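Local coordinates for diaminobutyrate-pyruvate transaminase and L-2,4-diaminobutyrate decarboxylase (Vibrio parahaemolyticus, PDB 2QMA), which probably uses pyridoxal 5'-phosphate in its C-terminal domain, the part described here, to decarboxylate L-2,4-diaminobutyrate, as one half of a longer protein that probably also has transaminase activity, at residues D74-P79 with I84-E89; I96-P101 with H106-P111; G267-G272 with A467-I472. All coordinates share one frame; numbering follows the deposited sequence.

Contact 1 (D74-P79 with I84-E89)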
loop_
_atom_site.group_PDB
_atom_site.type_symbol
_atom_site.label_atom_id
_atom_site.label_comp_id
_atom_site.label_asym_id
_atom_site.label_seq_id
_atom_site.Cartn_x
_atom_site.Cartn_y
_atom_site.Cartn_z
ATOM N N ASP A 74 24.164 4.959 -9.876
ATOM C CA ASP A 74 25.312 4.368 -9.198
ATOM C C ASP A 74 26.391 5.404 -8.895
ATOM O O ASP A 74 26.838 5.508 -7.761
ATOM C CB ASP A 74 25.926 3.241 -10.033
ATOM C CG ASP A 74 25.066 2.013 -10.073
ATOM O OD1 ASP A 74 24.877 1.390 -9.018
ATOM O OD2 ASP A 74 24.607 1.643 -11.164
ATOM N N ASN A 75 26.770 6.175 -9.918
ATOM C CA ASN A 75 27.928 7.069 -9.868
ATOM C C ASN A 75 27.562 8.529 -10.067
ATOM O O ASN A 75 28.444 9.390 -10.255
ATOM C CB ASN A 75 28.942 6.664 -10.929
ATOM C CG ASN A 75 29.406 5.253 -10.747
ATOM O OD1 ASN A 75 29.901 4.878 -9.680
ATOM N ND2 ASN A 75 29.225 4.447 -11.778
ATOM N N LYS A 76 26.264 8.816 -10.020
ATOM C CA LYS A 76 25.789 10.195 -10.135
ATOM C C LYS A 76 26.084 10.930 -8.837
ATOM O O LYS A 76 26.869 11.868 -8.843
ATOM C CB LYS A 76 24.302 10.241 -10.475
ATOM C CG LYS A 76 23.796 11.632 -10.787
ATOM C CD LYS A 76 22.470 11.511 -11.512
ATOM C CE LYS A 76 21.900 12.879 -11.808
ATOM N NZ LYS A 76 20.692 12.740 -12.688
ATOM N N ASN A 77 25.485 10.466 -7.728
ATOM C CA ASN A 77 25.690 11.033 -6.378
ATOM C C ASN A 77 25.643 12.565 -6.340
ATOM O O ASN A 77 26.546 13.213 -5.789
ATOM C CB ASN A 77 26.989 10.475 -5.760
ATOM C CG ASN A 77 27.046 8.955 -5.823
ATOM O OD1 ASN A 77 26.007 8.302 -5.737
ATOM N ND2 ASN A 77 28.252 8.387 -6.007
ATOM N N ALA A 78 24.587 13.121 -6.947
ATOM C CA ALA A 78 24.416 14.568 -7.099
ATOM C C ALA A 78 23.695 15.211 -5.904
ATOM O O ALA A 78 22.989 14.514 -5.158
ATOM C CB ALA A 78 23.661 14.882 -8.429
ATOM N N PRO A 79 23.854 16.547 -5.728
ATOM C CA PRO A 79 23.128 17.222 -4.656
ATOM C C PRO A 79 21.630 17.084 -4.866
ATOM O O PRO A 79 21.148 17.048 -6.015
ATOM C CB PRO A 79 23.547 18.696 -4.779
ATOM C CG PRO A 79 24.279 18.823 -6.084
ATOM C CD PRO A 79 24.712 17.465 -6.513
ATOM N N ILE A 84 16.203 16.720 -7.762
ATOM C CA ILE A 84 14.835 17.218 -7.788
ATOM C C ILE A 84 14.571 17.943 -9.113
ATOM O O ILE A 84 13.520 17.768 -9.705
ATOM C CB ILE A 84 14.531 18.160 -6.591
ATOM C CG1 ILE A 84 14.382 17.338 -5.298
ATOM C CG2 ILE A 84 13.259 18.954 -6.821
ATOM C CD1 ILE A 84 14.572 18.171 -4.027
ATOM N N ASP A 85 15.530 18.758 -9.569
ATOM C CA ASP A 85 15.379 19.525 -10.818
ATOM C C ASP A 85 15.250 18.565 -11.985
ATOM O O ASP A 85 14.399 18.736 -12.848
ATOM C CB ASP A 85 16.623 20.384 -11.092
ATOM C CG ASP A 85 16.701 21.625 -10.239
ATOM O OD1 ASP A 85 15.700 22.029 -9.596
ATOM O OD2 ASP A 85 17.814 22.213 -10.236
ATOM N N ASP A 86 16.124 17.561 -11.990
ATOM C CA ASP A 86 16.180 16.526 -13.011
ATOM C C ASP A 86 14.891 15.716 -13.089
ATOM O O ASP A 86 14.438 15.412 -14.175
ATOM C CB ASP A 86 17.342 15.561 -12.736
ATOM C CG ASP A 86 18.698 16.189 -13.025
ATOM O OD1 ASP A 86 18.718 17.327 -13.510
ATOM O OD2 ASP A 86 19.741 15.569 -12.747
ATOM N N VAL A 87 14.338 15.340 -11.945
ATOM C CA VAL A 87 13.064 14.585 -11.944
ATOM C C VAL A 87 11.906 15.464 -12.355
ATOM O O VAL A 87 11.040 15.023 -13.087
ATOM C CB VAL A 87 12.751 13.865 -10.619
ATOM C CG1 VAL A 87 13.745 12.739 -10.386
ATOM C CG2 VAL A 87 12.774 14.802 -9.466
ATOM N N ALA A 88 11.899 16.725 -11.928
ATOM C CA ALA A 88 10.846 17.627 -12.393
ATOM C C ALA A 88 10.878 17.675 -13.924
ATOM O O ALA A 88 9.855 17.554 -14.588
ATOM C CB ALA A 88 11.005 19.029 -11.789
ATOM N N GLU A 89 12.075 17.798 -14.468
ATOM C CA GLU A 89 12.262 17.954 -15.897
ATOM C C GLU A 89 11.893 16.734 -16.716
ATOM O O GLU A 89 11.260 16.859 -17.755
ATOM C CB GLU A 89 13.700 18.377 -16.212
ATOM C CG GLU A 89 13.951 18.581 -17.719
ATOM C CD GLU A 89 13.293 19.833 -18.309
ATOM O OE1 GLU A 89 12.845 20.743 -17.565
ATOM O OE2 GLU A 89 13.238 19.911 -19.556
#
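Lys76 and Asp86 form a salt bridge between the loop leading into helix 80-92 and the second turn of that helix, in the N-terminal helical region of this decarboxylase domain and at its dimer interface. The lysine leaves the loop with CG anti to the backbone N (chi1 -172°) and stays extended beyond CG. From CB through CG to CD the chain is a spacer that meets nothing of the helix segment. Contact begins at CE, 3.6 Å from Asp86 OD2, and is completed by NZ, which donates a hydrogen bond of 3.0 Å to Asp86 OD2. A long, straight amine suits this place because the backbone at Lys76 lies far from Asp86, whereas the short aspartate keeps its carboxylate near the helix and comes from the opposite direction. The same ammonium also bonds Gln385 OE1 of the second subunit, so Lys76 joins loop, helix and partner chain. The carbonyl O of Ala78 is hydrogen-bonded to Asn386 ND2 of that subunit, while on the helix Ile84 packs against helix 32-51. At the bridge itself, NZ reaches Asp86 OD2 on its anti side, 21° out of the carboxylate plane.

Contact 2 (I96-P101 with H106-P111)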
loop_
_atom_site.group_PDB
_atom_site.type_symbol
_atom_site.label_atom_id
_atom_site.label_comp_id
_atom_site.label_asym_id
_atom_site.label_seq_id
_atom_site.Cartn_x
_atom_site.Cartn_y
_atom_site.Cartn_z
ATOM N N ILE A 96 1.108 11.975 -16.480
ATOM C CA ILE A 96 -0.273 12.152 -16.895
ATOM C C ILE A 96 -0.906 13.125 -15.893
ATOM O O ILE A 96 -0.988 12.816 -14.688
ATOM C CB ILE A 96 -1.041 10.755 -16.887
ATOM C CG1 ILE A 96 -0.424 9.717 -17.868
ATOM C CG2 ILE A 96 -2.559 10.980 -17.073
ATOM C CD1 ILE A 96 -0.665 10.012 -19.415
ATOM N N PHE A 97 -1.354 14.293 -16.376
ATOM C CA PHE A 97 -1.910 15.307 -15.492
ATOM C C PHE A 97 -3.420 15.215 -15.283
ATOM O O PHE A 97 -4.219 15.697 -16.112
ATOM C CB PHE A 97 -1.451 16.702 -15.927
ATOM C CG PHE A 97 0.010 16.915 -15.685
ATOM C CD1 PHE A 97 0.449 17.443 -14.468
ATOM C CD2 PHE A 97 0.945 16.542 -16.643
ATOM C CE1 PHE A 97 1.811 17.616 -14.209
ATOM C CE2 PHE A 97 2.308 16.707 -16.383
ATOM C CZ PHE A 97 2.720 17.237 -15.137
ATOM N N THR A 98 -3.787 14.592 -14.160
ATOM C CA THR A 98 -5.204 14.443 -13.794
ATOM C C THR A 98 -5.849 15.793 -13.572
ATOM O O THR A 98 -7.089 15.904 -13.602
ATOM C CB THR A 98 -5.390 13.643 -12.482
ATOM O OG1 THR A 98 -4.795 14.367 -11.386
ATOM C CG2 THR A 98 -4.832 12.235 -12.610
ATOM N N GLN A 99 -5.005 16.821 -13.374
ATOM C CA GLN A 99 -5.497 18.182 -13.116
ATOM C C GLN A 99 -5.926 18.878 -14.387
ATOM O O GLN A 99 -6.557 19.932 -14.321
ATOM C CB GLN A 99 -4.447 19.044 -12.407
ATOM C CG GLN A 99 -4.133 18.605 -10.987
ATOM C CD GLN A 99 -2.984 17.575 -10.893
ATOM O OE1 GLN A 99 -2.417 17.100 -11.904
ATOM N NE2 GLN A 99 -2.623 17.257 -9.656
ATOM N N HIS A 100 -5.545 18.328 -15.537
ATOM C CA HIS A 100 -5.951 18.912 -16.798
ATOM C C HIS A 100 -7.359 18.407 -17.180
ATOM O O HIS A 100 -7.624 17.184 -17.081
ATOM C CB HIS A 100 -4.944 18.594 -17.918
ATOM C CG HIS A 100 -5.168 19.443 -19.144
ATOM N ND1 HIS A 100 -6.145 19.159 -20.081
ATOM C CD2 HIS A 100 -4.593 20.605 -19.540
ATOM C CE1 HIS A 100 -6.152 20.113 -21.002
ATOM N NE2 HIS A 100 -5.199 20.982 -20.712
ATOM N N PRO A 101 -8.249 19.312 -17.629
ATOM C CA PRO A 101 -9.625 18.911 -17.942
ATOM C C PRO A 101 -9.749 17.770 -18.942
ATOM O O PRO A 101 -10.749 17.091 -18.938
ATOM C CB PRO A 101 -10.251 20.171 -18.573
ATOM C CG PRO A 101 -9.275 21.287 -18.311
ATOM C CD PRO A 101 -8.003 20.764 -17.847
ATOM N N HIS A 106 -10.471 7.437 -16.540
ATOM C CA HIS A 106 -10.512 6.340 -15.550
ATOM C C HIS A 106 -10.830 6.848 -14.161
ATOM O O HIS A 106 -10.933 8.066 -13.929
ATOM C CB HIS A 106 -9.121 5.669 -15.476
ATOM C CG HIS A 106 -8.564 5.270 -16.809
ATOM N ND1 HIS A 106 -9.222 4.414 -17.665
ATOM C CD2 HIS A 106 -7.396 5.582 -17.415
ATOM C CE1 HIS A 106 -8.495 4.233 -18.751
ATOM N NE2 HIS A 106 -7.388 4.941 -18.631
ATOM N N LEU A 107 -10.953 5.915 -13.215
ATOM C CA LEU A 107 -11.147 6.299 -11.818
ATOM C C LEU A 107 -9.802 6.669 -11.216
ATOM O O LEU A 107 -9.289 5.997 -10.316
ATOM C CB LEU A 107 -11.849 5.174 -11.049
ATOM C CG LEU A 107 -13.321 4.999 -11.450
ATOM C CD1 LEU A 107 -13.913 3.692 -10.878
ATOM C CD2 LEU A 107 -14.206 6.184 -11.004
ATOM N N HIS A 108 -9.251 7.754 -11.743
ATOM C CA HIS A 108 -7.917 8.234 -11.434
ATOM C C HIS A 108 -8.112 9.719 -11.119
ATOM O O HIS A 108 -8.320 10.524 -12.014
ATOM C CB HIS A 108 -6.998 8.044 -12.632
ATOM C CG HIS A 108 -5.593 8.528 -12.408
ATOM N ND1 HIS A 108 -4.769 8.922 -13.441
ATOM C CD2 HIS A 108 -4.877 8.693 -11.269
ATOM C CE1 HIS A 108 -3.598 9.291 -12.948
ATOM N NE2 HIS A 108 -3.641 9.157 -11.632
ATOM N N THR A 109 -8.046 10.046 -9.825
ATOM C CA THR A 109 -8.609 11.266 -9.283
ATOM C C THR A 109 -7.622 12.437 -9.207
ATOM O O THR A 109 -6.426 12.253 -8.856
ATOM C CB THR A 109 -9.302 10.946 -7.891
ATOM O OG1 THR A 109 -10.373 11.855 -7.645
ATOM C CG2 THR A 109 -8.322 10.925 -6.721
ATOM N N PRO A 110 -8.095 13.643 -9.558
ATOM C CA PRO A 110 -7.256 14.809 -9.278
ATOM C C PRO A 110 -7.264 15.022 -7.739
ATOM O O PRO A 110 -8.337 15.028 -7.105
ATOM C CB PRO A 110 -7.945 15.946 -10.058
ATOM C CG PRO A 110 -9.425 15.545 -10.109
ATOM C CD PRO A 110 -9.392 14.008 -10.177
ATOM N N PRO A 111 -6.071 15.105 -7.134
ATOM C CA PRO A 111 -5.925 15.118 -5.665
ATOM C C PRO A 111 -6.399 16.407 -4.978
ATOM O O PRO A 111 -6.095 17.508 -5.413
ATOM C CB PRO A 111 -4.418 14.899 -5.447
ATOM C CG PRO A 111 -3.794 15.402 -6.699
ATOM C CD PRO A 111 -4.772 15.141 -7.826
#
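The imidazole of His108 carries the methyl of Thr98 on one face, a CH-pi contact inside the buried loop that joins helix 80-92 to helix 113-125, in the fold type I pyridoxal-phosphate-dependent decarboxylase domain. Thr98 CG2 lies 17° off the ring normal, offset toward the rim, and comes nearest to His108 CE1 at 3.2 Å. His108 NE2 is hydrogen-bonded to Asn126 O of the second subunit, which probably limits rotation of the imidazole under the methyl; Gln134 of that subunit also packs against the His108 side chain. Threonine suits the spot because its two branches serve two neighbours. With OG1 between the backbone N and the carbonyl carbon (chi1 64°), CG2 faces the histidine and OG1 faces the prolines, 3.3 Å from Pro110 CA and 3.6 Å from Pro111 CD. Thr98 is a central residue of a type I beta turn from Phe97 to His100, closed by His100 N to Phe97 O. Across the contact, Pro110 and Pro111 keep the backbone extended, polyproline-like, and offer nonpolar CH groups. Pro110 CB rests 3.6 Å from Thr98 O. Next door, Thr109 points away from the turn and bonds through OG1 to the carbonyl O of Lys325, the predicted cofactor lysine, which carries no cofactor here. Gln99 bends at chi2 (90°) and its amide gives a hydrogen bond to Ala124 O of the second subunit; the same Gln99 NE2 lies 3.5 Å from Pro111 CD.

Contact 3 (G267-G272 with A467-I472)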
loop_
_atom_site.group_PDB
_atom_site.type_symbol
_atom_site.label_atom_id
_atom_site.label_comp_id
_atom_site.label_asym_id
_atom_site.label_seq_id
_atom_site.Cartn_x
_atom_site.Cartn_y
_atom_site.Cartn_z
ATOM N N GLY A 267 -21.408 1.154 -8.049
ATOM C CA GLY A 267 -20.671 1.948 -9.038
ATOM C C GLY A 267 -19.762 1.054 -9.886
ATOM O O GLY A 267 -18.584 0.930 -9.585
ATOM N N THR A 268 -20.302 0.430 -10.939
ATOM C CA THR A 268 -19.487 -0.405 -11.842
ATOM C C THR A 268 -18.482 0.490 -12.623
ATOM O O THR A 268 -18.681 1.728 -12.707
ATOM C CB THR A 268 -20.383 -1.159 -12.844
ATOM O OG1 THR A 268 -21.070 -0.223 -13.693
ATOM C CG2 THR A 268 -21.416 -2.041 -12.110
ATOM N N THR A 269 -17.409 -0.117 -13.160
ATOM C CA THR A 269 -16.277 0.670 -13.708
ATOM C C THR A 269 -16.672 1.478 -14.945
ATOM O O THR A 269 -16.316 2.659 -15.042
ATOM C CB THR A 269 -15.006 -0.211 -13.979
ATOM O OG1 THR A 269 -14.556 -0.766 -12.745
ATOM C CG2 THR A 269 -13.847 0.616 -14.603
ATOM N N ASP A 270 -17.432 0.861 -15.854
ATOM C CA ASP A 270 -17.830 1.510 -17.098
ATOM C C ASP A 270 -19.132 2.317 -17.037
ATOM O O ASP A 270 -19.164 3.477 -17.513
ATOM C CB ASP A 270 -17.888 0.492 -18.247
ATOM C CG ASP A 270 -16.503 -0.076 -18.613
ATOM O OD1 ASP A 270 -15.448 0.617 -18.440
ATOM O OD2 ASP A 270 -16.466 -1.237 -19.082
ATOM N N HIS A 271 -20.190 1.707 -16.483
ATOM C CA HIS A 271 -21.504 2.335 -16.408
ATOM C C HIS A 271 -21.709 3.221 -15.186
ATOM O O HIS A 271 -22.519 4.150 -15.210
ATOM C CB HIS A 271 -22.627 1.273 -16.498
ATOM C CG HIS A 271 -22.722 0.635 -17.855
ATOM N ND1 HIS A 271 -23.623 1.051 -18.815
ATOM C CD2 HIS A 271 -22.012 -0.364 -18.420
ATOM C CE1 HIS A 271 -23.465 0.335 -19.911
ATOM N NE2 HIS A 271 -22.496 -0.531 -19.700
ATOM N N GLY A 272 -21.021 2.926 -14.089
ATOM C CA GLY A 272 -21.377 3.591 -12.837
ATOM C C GLY A 272 -22.690 3.090 -12.247
ATOM O O GLY A 272 -23.266 3.734 -11.402
ATOM N N ALA A 467 -16.525 1.552 -27.485
ATOM C CA ALA A 467 -17.045 2.802 -26.954
ATOM C C ALA A 467 -15.875 3.574 -26.383
ATOM O O ALA A 467 -14.956 2.989 -25.813
ATOM C CB ALA A 467 -18.066 2.541 -25.867
ATOM N N LEU A 468 -15.913 4.889 -26.579
ATOM C CA LEU A 468 -15.105 5.814 -25.785
ATOM C C LEU A 468 -15.796 6.090 -24.463
ATOM O O LEU A 468 -17.003 5.996 -24.371
ATOM C CB LEU A 468 -14.938 7.131 -26.529
ATOM C CG LEU A 468 -14.278 6.967 -27.915
ATOM C CD1 LEU A 468 -14.455 8.269 -28.644
ATOM C CD2 LEU A 468 -12.806 6.599 -27.769
ATOM N N LYS A 469 -15.002 6.449 -23.460
ATOM C CA LYS A 469 -15.486 6.730 -22.119
ATOM C C LYS A 469 -14.879 7.984 -21.492
ATOM O O LYS A 469 -13.652 8.198 -21.529
ATOM C CB LYS A 469 -15.244 5.524 -21.181
ATOM C CG LYS A 469 -15.580 5.804 -19.719
ATOM C CD LYS A 469 -15.544 4.499 -18.857
ATOM C CE LYS A 469 -14.119 3.974 -18.668
ATOM N NZ LYS A 469 -14.144 2.807 -17.683
ATOM N N PHE A 470 -15.761 8.786 -20.911
ATOM C CA PHE A 470 -15.422 9.844 -19.983
ATOM C C PHE A 470 -15.763 9.273 -18.592
ATOM O O PHE A 470 -16.894 8.796 -18.359
ATOM C CB PHE A 470 -16.318 11.097 -20.152
ATOM C CG PHE A 470 -16.178 11.869 -21.457
ATOM C CD1 PHE A 470 -15.063 11.761 -22.294
ATOM C CD2 PHE A 470 -17.170 12.797 -21.792
ATOM C CE1 PHE A 470 -14.975 12.564 -23.495
ATOM C CE2 PHE A 470 -17.082 13.592 -22.954
ATOM C CZ PHE A 470 -15.995 13.457 -23.811
ATOM N N THR A 471 -14.810 9.383 -17.677
ATOM C CA THR A 471 -15.051 9.262 -16.246
ATOM C C THR A 471 -14.910 10.648 -15.630
ATOM O O THR A 471 -13.782 11.159 -15.418
ATOM C CB THR A 471 -14.087 8.239 -15.626
ATOM O OG1 THR A 471 -14.288 6.992 -16.299
ATOM C CG2 THR A 471 -14.399 8.031 -14.124
ATOM N N ILE A 472 -16.047 11.308 -15.443
ATOM C CA ILE A 472 -16.032 12.683 -14.940
ATOM C C ILE A 472 -15.809 12.728 -13.424
ATOM O O ILE A 472 -16.643 12.256 -12.627
ATOM C CB ILE A 472 -17.316 13.465 -15.305
ATOM C CG1 ILE A 472 -17.640 13.315 -16.802
ATOM C CG2 ILE A 472 -17.151 14.961 -14.887
ATOM C CD1 ILE A 472 -19.128 13.639 -17.174
HETATM O O HOH W 1 -14.463 4.463 -15.127
#
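Lys469 reaches the loop at Asp270 through one bend: CG is anti to the backbone N (chi1 173°), and the otherwise extended chain turns at chi3 (70°), carrying NZ across the aspartate at about a right angle. Asp270 answers with CG beside its backbone N (chi1 -66°), which swings OD1 nearer. In this fold type I domain the salt bridge joins the loop after strand 258-265 of the large mixed sheet to strand 465-471 of the small antiparallel sheet near the C-terminal end. Lys469 NZ donates to Asp270 OD1 at 2.7 Å, met nearly along the C-O bond direction, while Lys469 CE lies 3.6 Å from the same oxygen. OD2 is held by Thr460 OG1 of the adjacent strand, which helps fix the carboxylate's rotation. NZ has a second, weak hydrogen bond of 3.4 Å to Thr269 O and a third to a water, so the probably charged amine of this buried lysine is well provided for. In the strand, Lys469 and Thr471 lie on the side of the loop, whereas the intervening Phe470 packs on helices 389-411 and 479-495. Thr471 takes part through that water and also bonds Ala105 O. The loop turns tightly, Gly272 N bonding Thr268 O at 3.0 Å, and the positive phi of Gly267 and Gly272 suits residues without a side chain. The side chain of Thr269 is about 7 Å from that of Lys325, the predicted cofactor lysine, so the loop borders the probable active site. The water accepts from Lys469 NZ at 3.1 Å. It donates to Thr471 OG1 and, at 2.6 Å, to Thr269 O.

In the fold
From the N terminus, contact 1 closes first, fastening the approach to helix 80-92 back onto that helix across a gap of four residues. Contact 2 follows after the helix ends and closes an equally short gap within the long loop before helix 113-125. Contact 3 is long-range: 194 residues separate its segments; it ties the loop after strand 258-265 of the large sheet to strand 465-471 of the small one. The three run in series, and none nests in or crosses another. Contacts 1 and 2 both border the second subunit, with centres 26 Å apart. Contacts 2 and 3 touch directly, Thr471 CG2 packing on Leu107 CD2 at 3.6 Å, and each has a threonine, Thr109 and Thr269, near Lys325.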